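Local coordinates for 2-hydroxyethylphosphonate dioxygenase (Streptomyces viridochromogenes, PDB 4YAR), which converts 2-hydroxyethylphosphonate and dioxygen to hydroxymethylphosphonate and formate at a non-heme iron centre during biosynthesis of the herbicidal antibiotic bialaphos, at residues 319-324 with 338-343; 315-320 with 348-353; 167-172 with 305-310. The protein carries 1 engineered substitution. One frame throughout, in Å; residues are numbered along the deposited sequence.

Contact 1 (319-324 with 338-343)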
loop_
_atom_site.group_PDB
_atom_site.type_symbol
_atom_site.label_atom_id
_atom_site.label_comp_id
_atom_site.label_asym_id
_atom_site.label_seq_id
_atom_site.Cartn_x
_atom_site.Cartn_y
_atom_site.Cartn_z
ATOM N N THR A 319 5.535 24.778 -2.247
ATOM C CA THR A 319 6.851 25.225 -2.709
ATOM C C THR A 319 7.501 24.330 -3.726
ATOM O O THR A 319 8.597 24.642 -4.184
ATOM C CB THR A 319 7.833 25.353 -1.560
ATOM O OG1 THR A 319 7.863 24.113 -0.811
ATOM C CG2 THR A 319 7.392 26.549 -0.684
ATOM N N TYR A 320 6.840 23.228 -4.075
ATOM C CA TYR A 320 7.408 22.267 -5.016
ATOM C C TYR A 320 6.808 22.402 -6.382
ATOM O O TYR A 320 5.779 22.998 -6.513
ATOM C CB TYR A 320 7.194 20.824 -4.458
ATOM C CG TYR A 320 7.569 20.708 -3.002
ATOM C CD1 TYR A 320 8.897 20.655 -2.623
ATOM C CD2 TYR A 320 6.605 20.694 -1.997
ATOM C CE1 TYR A 320 9.252 20.580 -1.317
ATOM C CE2 TYR A 320 6.960 20.630 -0.652
ATOM C CZ TYR A 320 8.289 20.568 -0.326
ATOM O OH TYR A 320 8.753 20.471 0.964
ATOM N N GLU A 321 7.491 21.878 -7.421
ATOM C CA GLU A 321 6.847 21.546 -8.689
ATOM C C GLU A 321 6.628 20.015 -8.741
ATOM O O GLU A 321 7.492 19.279 -8.342
ATOM C CB GLU A 321 7.609 22.092 -9.890
ATOM C CG GLU A 321 6.718 22.289 -11.135
ATOM C CD GLU A 321 7.451 22.725 -12.407
ATOM O OE1 GLU A 321 6.815 22.776 -13.470
ATOM O OE2 GLU A 321 8.650 23.027 -12.359
ATOM N N ALA A 322 5.431 19.601 -9.127
ATOM C CA ALA A 322 5.072 18.147 -9.070
ATOM C C ALA A 322 4.666 17.663 -10.421
ATOM O O ALA A 322 4.060 18.378 -11.182
ATOM C CB ALA A 322 3.984 17.909 -8.026
ATOM N N ALA A 323 4.988 16.399 -10.759
ATOM C CA ALA A 323 4.424 15.793 -11.927
ATOM C C ALA A 323 4.032 14.338 -11.552
ATOM O O ALA A 323 4.669 13.720 -10.686
ATOM C CB ALA A 323 5.478 15.743 -13.017
ATOM N N SER A 324 3.002 13.843 -12.211
ATOM C CA SER A 324 2.462 12.528 -11.909
ATOM C C SER A 324 3.153 11.378 -12.535
ATOM O O SER A 324 3.493 11.408 -13.698
ATOM C CB SER A 324 0.990 12.457 -12.354
ATOM O OG SER A 324 0.219 13.535 -11.798
ATOM N N PHE A 338 6.866 12.795 -9.243
ATOM C CA PHE A 338 8.186 13.457 -9.372
ATOM C C PHE A 338 8.058 14.819 -8.695
ATOM O O PHE A 338 7.079 15.533 -8.959
ATOM C CB PHE A 338 8.595 13.669 -10.807
ATOM C CG PHE A 338 8.582 12.461 -11.698
ATOM C CD1 PHE A 338 9.712 11.636 -11.818
ATOM C CD2 PHE A 338 7.499 12.192 -12.508
ATOM C CE1 PHE A 338 9.687 10.534 -12.678
ATOM C CE2 PHE A 338 7.524 11.138 -13.464
ATOM C CZ PHE A 338 8.612 10.275 -13.473
ATOM N N LEU A 339 8.990 15.153 -7.830
ATOM C CA LEU A 339 9.025 16.469 -7.146
ATOM C C LEU A 339 10.328 17.257 -7.406
ATOM O O LEU A 339 11.416 16.805 -7.118
ATOM C CB LEU A 339 8.863 16.351 -5.670
ATOM C CG LEU A 339 7.602 15.762 -5.082
ATOM C CD1 LEU A 339 7.661 15.852 -3.590
ATOM C CD2 LEU A 339 6.366 16.549 -5.579
ATOM N N ARG A 340 10.160 18.454 -7.925
ATOM C CA ARG A 340 11.256 19.428 -8.030
ATOM C C ARG A 340 11.285 20.374 -6.805
ATOM O O ARG A 340 10.270 20.959 -6.479
ATOM C CB ARG A 340 11.031 20.193 -9.328
ATOM C CG ARG A 340 12.256 20.741 -9.984
ATOM C CD ARG A 340 11.847 21.674 -11.095
ATOM N NE ARG A 340 12.738 21.545 -12.233
ATOM C CZ ARG A 340 12.789 22.400 -13.261
ATOM N NH1 ARG A 340 11.981 23.466 -13.303
ATOM N NH2 ARG A 340 13.651 22.185 -14.259
ATOM N N VAL A 341 12.446 20.479 -6.130
ATOM C CA VAL A 341 12.627 21.300 -4.959
ATOM C C VAL A 341 13.531 22.482 -5.396
ATOM O O VAL A 341 14.505 22.271 -6.094
ATOM C CB VAL A 341 13.345 20.470 -3.827
ATOM C CG1 VAL A 341 13.455 21.274 -2.558
ATOM C CG2 VAL A 341 12.598 19.163 -3.584
ATOM N N ASP A 342 13.217 23.669 -4.946
ATOM C CA ASP A 342 14.006 24.853 -5.340
ATOM C C ASP A 342 13.974 25.995 -4.333
ATOM O O ASP A 342 13.453 27.045 -4.660
ATOM C CB ASP A 342 13.487 25.371 -6.714
ATOM C CG ASP A 342 12.032 25.982 -6.653
ATOM O OD1 ASP A 342 11.243 25.729 -5.705
ATOM O OD2 ASP A 342 11.676 26.734 -7.599
ATOM N N ALA A 343 14.532 25.801 -3.135
ATOM C CA ALA A 343 14.684 26.888 -2.134
ATOM C C ALA A 343 15.450 26.457 -0.836
ATOM O O ALA A 343 15.425 25.282 -0.455
ATOM C CB ALA A 343 13.315 27.498 -1.787
HETATM O O HOH W 1 11.016 23.841 -3.369
#
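Ala322 and Leu339 face each other as a non-hydrogen-bonded pair of an antiparallel hairpin, and the leucine supplies the bump: its CD2 comes back across to lie 3.7 Å from Ala322 CB, filling the hollow beside that short side chain. On the same face Tyr320 and Val341 point the same way side by side, Val341 CG2 approaching Tyr320 CD1 obliquely at 4.1 Å.

On the opposite face the pairs differ: a small residue meets a large one at Ala323–Phe338, two long chains meet at Glu321–Arg340. Ala323 CB is a low spot, and Phe338 CD2 reaches to 4.1 Å of it while CE2 passes near the carbonyl oxygen of Ser324. Next along, Glu321 and Arg340 lie side by side and point the same way, both with CG anti to the backbone N (chi1 -156° in Glu321), until Glu321 OE2 meets Arg340 NH1 at 3.5 Å with carboxylate and guanidinium planes 64° apart.

Between these two faces, Glu321 pairs with Arg340 and Ala323 with Phe338 through two backbone bonds each; Arg340 N to Glu321 O is 2.8 Å. Beyond the Glu321–Arg340 pair, a water gives to Thr319 O and accepts from Asp342 N, both at 2.7 Å.

Chemically, the regular backbone bonds set the register, whereas the ion pair is long and its two flat groups are steeply inclined, so its attraction is probably modest and mostly electrostatic.

Contact 2 (315-320 with 348-353)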
loop_
_atom_site.group_PDB
_atom_site.type_symbol
_atom_site.label_atom_id
_atom_site.label_comp_id
_atom_site.label_asym_id
_atom_site.label_seq_id
_atom_site.Cartn_x
_atom_site.Cartn_y
_atom_site.Cartn_z
ATOM N N ARG A 315 2.514 20.777 -12.213
ATOM C CA ARG A 315 1.823 21.788 -11.398
ATOM C C ARG A 315 2.637 22.256 -10.240
ATOM O O ARG A 315 3.504 21.544 -9.727
ATOM C CB ARG A 315 0.433 21.338 -10.896
ATOM C CG ARG A 315 0.451 20.250 -9.785
ATOM C CD ARG A 315 0.262 18.912 -10.454
ATOM N NE ARG A 315 0.409 17.742 -9.566
ATOM C CZ ARG A 315 0.604 16.500 -10.026
ATOM N NH1 ARG A 315 0.737 16.239 -11.333
ATOM N NH2 ARG A 315 0.768 15.530 -9.166
ATOM N N THR A 316 2.335 23.470 -9.766
ATOM C CA THR A 316 2.854 23.903 -8.477
ATOM C C THR A 316 2.094 23.237 -7.333
ATOM O O THR A 316 0.905 23.143 -7.399
ATOM C CB THR A 316 2.773 25.431 -8.350
ATOM O OG1 THR A 316 3.484 25.987 -9.440
ATOM C CG2 THR A 316 3.424 25.947 -7.053
ATOM N N PHE A 317 2.833 22.688 -6.377
ATOM C CA PHE A 317 2.330 22.067 -5.163
ATOM C C PHE A 317 3.064 22.679 -3.985
ATOM O O PHE A 317 4.175 22.277 -3.610
ATOM C CB PHE A 317 2.489 20.534 -5.225
ATOM C CG PHE A 317 1.927 19.842 -4.018
ATOM C CD1 PHE A 317 0.582 19.950 -3.719
ATOM C CD2 PHE A 317 2.737 19.111 -3.192
ATOM C CE1 PHE A 317 0.045 19.374 -2.592
ATOM C CE2 PHE A 317 2.195 18.502 -2.062
ATOM C CZ PHE A 317 0.895 18.661 -1.757
ATOM N N GLY A 318 2.445 23.691 -3.354
ATOM C CA GLY A 318 3.131 24.494 -2.331
ATOM C C GLY A 318 4.420 25.104 -2.881
ATOM O O GLY A 318 4.416 25.751 -3.890
ATOM N N THR A 319 5.535 24.778 -2.247
ATOM C CA THR A 319 6.851 25.225 -2.709
ATOM C C THR A 319 7.501 24.330 -3.726
ATOM O O THR A 319 8.597 24.642 -4.184
ATOM C CB THR A 319 7.833 25.353 -1.560
ATOM O OG1 THR A 319 7.863 24.113 -0.811
ATOM C CG2 THR A 319 7.392 26.549 -0.684
ATOM N N TYR A 320 6.840 23.228 -4.075
ATOM C CA TYR A 320 7.408 22.267 -5.016
ATOM C C TYR A 320 6.808 22.402 -6.382
ATOM O O TYR A 320 5.779 22.998 -6.513
ATOM C CB TYR A 320 7.194 20.824 -4.458
ATOM C CG TYR A 320 7.569 20.708 -3.002
ATOM C CD1 TYR A 320 8.897 20.655 -2.623
ATOM C CD2 TYR A 320 6.605 20.694 -1.997
ATOM C CE1 TYR A 320 9.252 20.580 -1.317
ATOM C CE2 TYR A 320 6.960 20.630 -0.652
ATOM C CZ TYR A 320 8.289 20.568 -0.326
ATOM O OH TYR A 320 8.753 20.471 0.964
ATOM N N ALA A 348 7.214 24.003 2.019
ATOM C CA ALA A 348 5.767 23.769 2.287
ATOM C C ALA A 348 5.785 22.490 3.088
ATOM O O ALA A 348 6.629 21.539 2.782
ATOM C CB ALA A 348 4.915 23.616 1.008
ATOM N N ASP A 349 4.944 22.454 4.122
ATOM C CA ASP A 349 4.968 21.298 4.980
ATOM C C ASP A 349 4.220 20.207 4.212
ATOM O O ASP A 349 3.198 20.486 3.555
ATOM C CB ASP A 349 4.387 21.567 6.385
ATOM C CG ASP A 349 5.464 22.094 7.367
ATOM O OD1 ASP A 349 6.459 22.644 6.892
ATOM O OD2 ASP A 349 5.418 21.892 8.628
ATOM N N LEU A 350 4.820 19.019 4.194
ATOM C CA LEU A 350 4.170 17.806 3.743
ATOM C C LEU A 350 3.699 16.984 4.938
ATOM O O LEU A 350 4.448 16.749 5.920
ATOM C CB LEU A 350 5.133 17.003 2.860
ATOM C CG LEU A 350 5.717 17.799 1.713
ATOM C CD1 LEU A 350 6.904 17.076 1.113
ATOM C CD2 LEU A 350 4.714 18.128 0.624
ATOM N N ILE A 351 2.460 16.542 4.859
ATOM C CA ILE A 351 1.803 15.713 5.882
ATOM C C ILE A 351 0.971 14.787 4.940
ATOM O O ILE A 351 0.192 15.233 4.109
ATOM C CB ILE A 351 0.972 16.466 6.961
ATOM C CG1 ILE A 351 1.656 17.770 7.456
ATOM C CG2 ILE A 351 0.825 15.616 8.224
ATOM C CD1 ILE A 351 0.928 18.550 8.580
ATOM N N ASP A 352 1.238 13.494 4.971
ATOM C CA ASP A 352 0.481 12.587 4.153
ATOM C C ASP A 352 -0.311 11.645 5.055
ATOM O O ASP A 352 0.122 11.334 6.118
ATOM C CB ASP A 352 1.419 11.683 3.314
ATOM C CG ASP A 352 1.802 12.285 1.973
ATOM O OD1 ASP A 352 2.625 13.193 2.041
ATOM O OD2 ASP A 352 1.444 11.707 0.869
ATOM N N HIS A 353 -1.413 11.114 4.562
ATOM C CA HIS A 353 -2.230 10.200 5.416
ATOM C C HIS A 353 -1.797 8.714 5.521
ATOM O O HIS A 353 -2.514 7.873 6.102
ATOM C CB HIS A 353 -3.675 10.327 5.047
ATOM C CG HIS A 353 -4.028 9.732 3.728
ATOM N ND1 HIS A 353 -4.148 8.371 3.553
ATOM C CD2 HIS A 353 -4.394 10.305 2.552
ATOM C CE1 HIS A 353 -4.524 8.130 2.315
ATOM N NE2 HIS A 353 -4.732 9.276 1.705
#
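Phe317 and Leu350 cross obliquely, with Leu350 CD2 settling 3.7 Å from Phe317 CE2. The phenylalanine CG stands anti to the backbone N (chi1 -177°), and of the ring atoms it is CE2 that makes the touch, at the end of strand 315-317.

Next comes Gly318, where the chain turns with positive phi (56°). Its CA, bare of any side chain on the side facing the loop, lies 3.9 Å from Ala348 CB, and the methyl sits against the turn here.

Thr319 meets the backbone of the same alanine. Its OG1 accepts the N-H of Ala348 at 2.9 Å in a nearly straight bond (169° at the hydrogen), and CG2 packs beside that nitrogen. The same hydroxyl oxygen also rides over the centre of the Tyr320 ring, 3.5 Å above its plane, so one oxygen touches both the loop N-H and an aromatic face.

Tyr320 and Leu350 reach toward each other tip to tip. Leu350 CD2 approaches Tyr320 CE2 to 3.6 Å, obliquely to the ring, while CD1 lies near the phenol oxygen. That oxygen, Tyr320 OH, donates to Ala348 O at 3.0 Å, in the plane of the carbonyl. It has a second partner in the backbone N of Trp396, so the hydroxyl of this buried tyrosine ties the hairpin to both the loop and strand 394-397. Ala348 is thus held through its N-H by Thr319 and through its carbonyl by Tyr320.

Phe317 and Tyr320 exchange two backbone hydrogen bonds around Gly318 and Thr319: a tight two-residue beta hairpin with a type II' turn, glycine in its first corner position, here joining the outermost strand 315-317 to strand 320-324 in an antiparallel sheet consistent with a cupin-type beta barrel.

Contact 3 (167-172 with 305-310)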
loop_
_atom_site.group_PDB
_atom_site.type_symbol
_atom_site.label_atom_id
_atom_site.label_comp_id
_atom_site.label_asym_id
_atom_site.label_seq_id
_atom_site.Cartn_x
_atom_site.Cartn_y
_atom_site.Cartn_z
ATOM N N ARG A 167 14.655 16.662 -16.891
ATOM C CA ARG A 167 15.033 15.351 -16.528
ATOM C C ARG A 167 14.603 15.007 -15.105
ATOM O O ARG A 167 14.752 13.869 -14.676
ATOM C CB ARG A 167 16.539 15.185 -16.647
ATOM C CG ARG A 167 17.072 15.467 -18.046
ATOM C CD ARG A 167 16.988 14.278 -18.994
ATOM N NE ARG A 167 18.160 13.409 -18.889
ATOM C CZ ARG A 167 19.007 13.055 -19.858
ATOM N NH1 ARG A 167 18.905 13.467 -21.113
ATOM N NH2 ARG A 167 19.987 12.234 -19.552
ATOM N N TRP A 168 14.095 15.984 -14.360
ATOM C CA TRP A 168 13.419 15.660 -13.115
ATOM C C TRP A 168 12.234 14.685 -13.356
ATOM O O TRP A 168 11.802 13.947 -12.453
ATOM C CB TRP A 168 13.033 16.927 -12.388
ATOM C CG TRP A 168 12.002 17.766 -12.981
ATOM C CD1 TRP A 168 12.167 18.666 -13.970
ATOM C CD2 TRP A 168 10.614 17.845 -12.575
ATOM N NE1 TRP A 168 10.950 19.310 -14.242
ATOM C CE2 TRP A 168 9.989 18.827 -13.386
ATOM C CE3 TRP A 168 9.852 17.191 -11.613
ATOM C CZ2 TRP A 168 8.652 19.128 -13.289
ATOM C CZ3 TRP A 168 8.516 17.546 -11.462
ATOM C CH2 TRP A 168 7.925 18.515 -12.297
ATOM N N ILE A 169 11.686 14.711 -14.561
ATOM C CA ILE A 169 10.777 13.645 -15.013
ATOM C C ILE A 169 11.654 12.673 -15.714
ATOM O O ILE A 169 12.205 12.951 -16.817
ATOM C CB ILE A 169 9.655 14.193 -15.935
ATOM C CG1 ILE A 169 8.836 15.278 -15.212
ATOM C CG2 ILE A 169 8.870 13.030 -16.571
ATOM C CD1 ILE A 169 7.886 16.140 -16.037
ATOM N N THR A 170 11.932 11.561 -15.055
ATOM C CA THR A 170 13.033 10.721 -15.436
ATOM C C THR A 170 12.723 9.841 -16.669
ATOM O O THR A 170 13.632 9.501 -17.475
ATOM C CB THR A 170 13.506 9.824 -14.266
ATOM O OG1 THR A 170 12.487 8.850 -13.921
ATOM C CG2 THR A 170 13.843 10.662 -13.058
ATOM N N GLY A 171 11.454 9.478 -16.829
ATOM C CA GLY A 171 11.041 8.465 -17.804
ATOM C C GLY A 171 9.579 8.050 -17.697
ATOM O O GLY A 171 8.855 8.553 -16.883
ATOM N N ASP A 172 9.200 7.152 -18.562
ATOM C CA ASP A 172 7.872 6.568 -18.556
ATOM C C ASP A 172 7.662 5.803 -17.242
ATOM O O ASP A 172 8.645 5.263 -16.619
ATOM C CB ASP A 172 7.713 5.573 -19.731
ATOM C CG ASP A 172 7.628 6.205 -21.143
ATOM O OD1 ASP A 172 7.468 7.420 -21.349
ATOM O OD2 ASP A 172 7.797 5.426 -22.128
ATOM N N THR A 305 1.998 5.606 -18.388
ATOM C CA THR A 305 2.148 7.067 -18.321
ATOM C C THR A 305 3.490 7.457 -18.976
ATOM O O THR A 305 4.566 7.021 -18.544
ATOM C CB THR A 305 2.111 7.568 -16.903
ATOM O OG1 THR A 305 0.850 7.237 -16.336
ATOM C CG2 THR A 305 2.330 9.041 -16.763
ATOM N N THR A 306 3.390 8.240 -20.048
ATOM C CA THR A 306 4.588 8.610 -20.819
ATOM C C THR A 306 5.253 9.819 -20.181
ATOM O O THR A 306 4.680 10.505 -19.356
ATOM C CB THR A 306 4.258 8.999 -22.275
ATOM O OG1 THR A 306 3.400 10.146 -22.277
ATOM C CG2 THR A 306 3.587 7.885 -22.994
ATOM N N ILE A 307 6.478 10.102 -20.621
ATOM C CA ILE A 307 7.152 11.331 -20.222
ATOM C C ILE A 307 6.249 12.555 -20.505
ATOM O O ILE A 307 6.114 13.462 -19.676
ATOM C CB ILE A 307 8.456 11.441 -20.998
ATOM C CG1 ILE A 307 9.430 10.327 -20.527
ATOM C CG2 ILE A 307 9.129 12.728 -20.733
ATOM C CD1 ILE A 307 10.305 9.795 -21.651
ATOM N N GLU A 308 5.671 12.575 -21.677
ATOM C CA GLU A 308 4.860 13.700 -22.084
ATOM C C GLU A 308 3.615 13.805 -21.253
ATOM O O GLU A 308 3.235 14.926 -20.865
ATOM C CB GLU A 308 4.513 13.637 -23.560
ATOM C CG GLU A 308 5.732 13.991 -24.389
ATOM C CD GLU A 308 5.522 13.890 -25.893
ATOM O OE1 GLU A 308 4.849 12.922 -26.359
ATOM O OE2 GLU A 308 6.063 14.783 -26.597
ATOM N N ASP A 309 2.986 12.670 -20.931
ATOM C CA ASP A 309 1.892 12.700 -19.937
ATOM C C ASP A 309 2.382 13.378 -18.655
ATOM O O ASP A 309 1.706 14.231 -18.040
ATOM C CB ASP A 309 1.369 11.271 -19.533
ATOM C CG ASP A 309 0.636 10.492 -20.634
ATOM O OD1 ASP A 309 -0.062 11.045 -21.533
ATOM O OD2 ASP A 309 0.736 9.224 -20.630
ATOM N N SER A 310 3.535 12.967 -18.116
ATOM C CA SER A 310 3.957 13.543 -16.873
ATOM C C SER A 310 4.256 15.071 -17.029
ATOM O O SER A 310 3.924 15.873 -16.169
ATOM C CB SER A 310 5.194 12.808 -16.287
ATOM O OG SER A 310 4.831 11.500 -16.023
HETATM O O HOH W 2 6.177 8.766 -15.864
#
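Beside the Thr306/Asp309 capping box that opens helix 307-312, Asp172 OD1 takes the N-H of Ile307 at 3.0 Å; the nitrogen sits almost in line with the C-O bond, with a bent angle of 140° at the hydrogen. The other carboxylate oxygen, OD2, is held by the backbone N of His160, a residue that binds cadmium in this crystal.

The box itself is reciprocal. Thr306, the N-cap, has OG1 between its own N and carbonyl carbon (chi1 62°), where it accepts from Asp309 N; Asp309 OD2 in return receives Thr306 N at 2.9 Å, from above the carboxylate plane.

Apolar packing fills in behind. Ile307 has CG1 beside its backbone N, laid 3.6 Å from Gly171 C, while CG2 faces Ile169 CG2. Ile169 turns that methyl anti to its own N and presses it on Ser310 CB at 3.7 Å; its CD1 lies near Ser310 C and O.

Ser310 OG bonds to the carbonyl of Ser324 in the neighbouring strand, and water 2 bridges the segments, donating to Gly171 O at 2.9 Å and to Ser310 OG at 3.1 Å.

In the fold
Contacts 1 and 2 have centres about 8 Å apart and share Thr319 and Tyr320; 315-317, 320-324 and 335-343 are successive strands at one edge of the same sheet, with Ala322 N hydrogen-bonded to Arg315 O between the first two. Contact 3, its centre about 14 Å from that of contact 1, brings the loop 167-172, which leads into the other sheet, against this one: Phe338 CD1 lies 3.2 Å from Trp168 O. Contacts 2 and 3 do not touch, their nearest atoms being about 6 Å apart. All three lie away from the annotated iron and substrate sites, although the Ile307 side chain is about 6 Å from a bound cadmium ion.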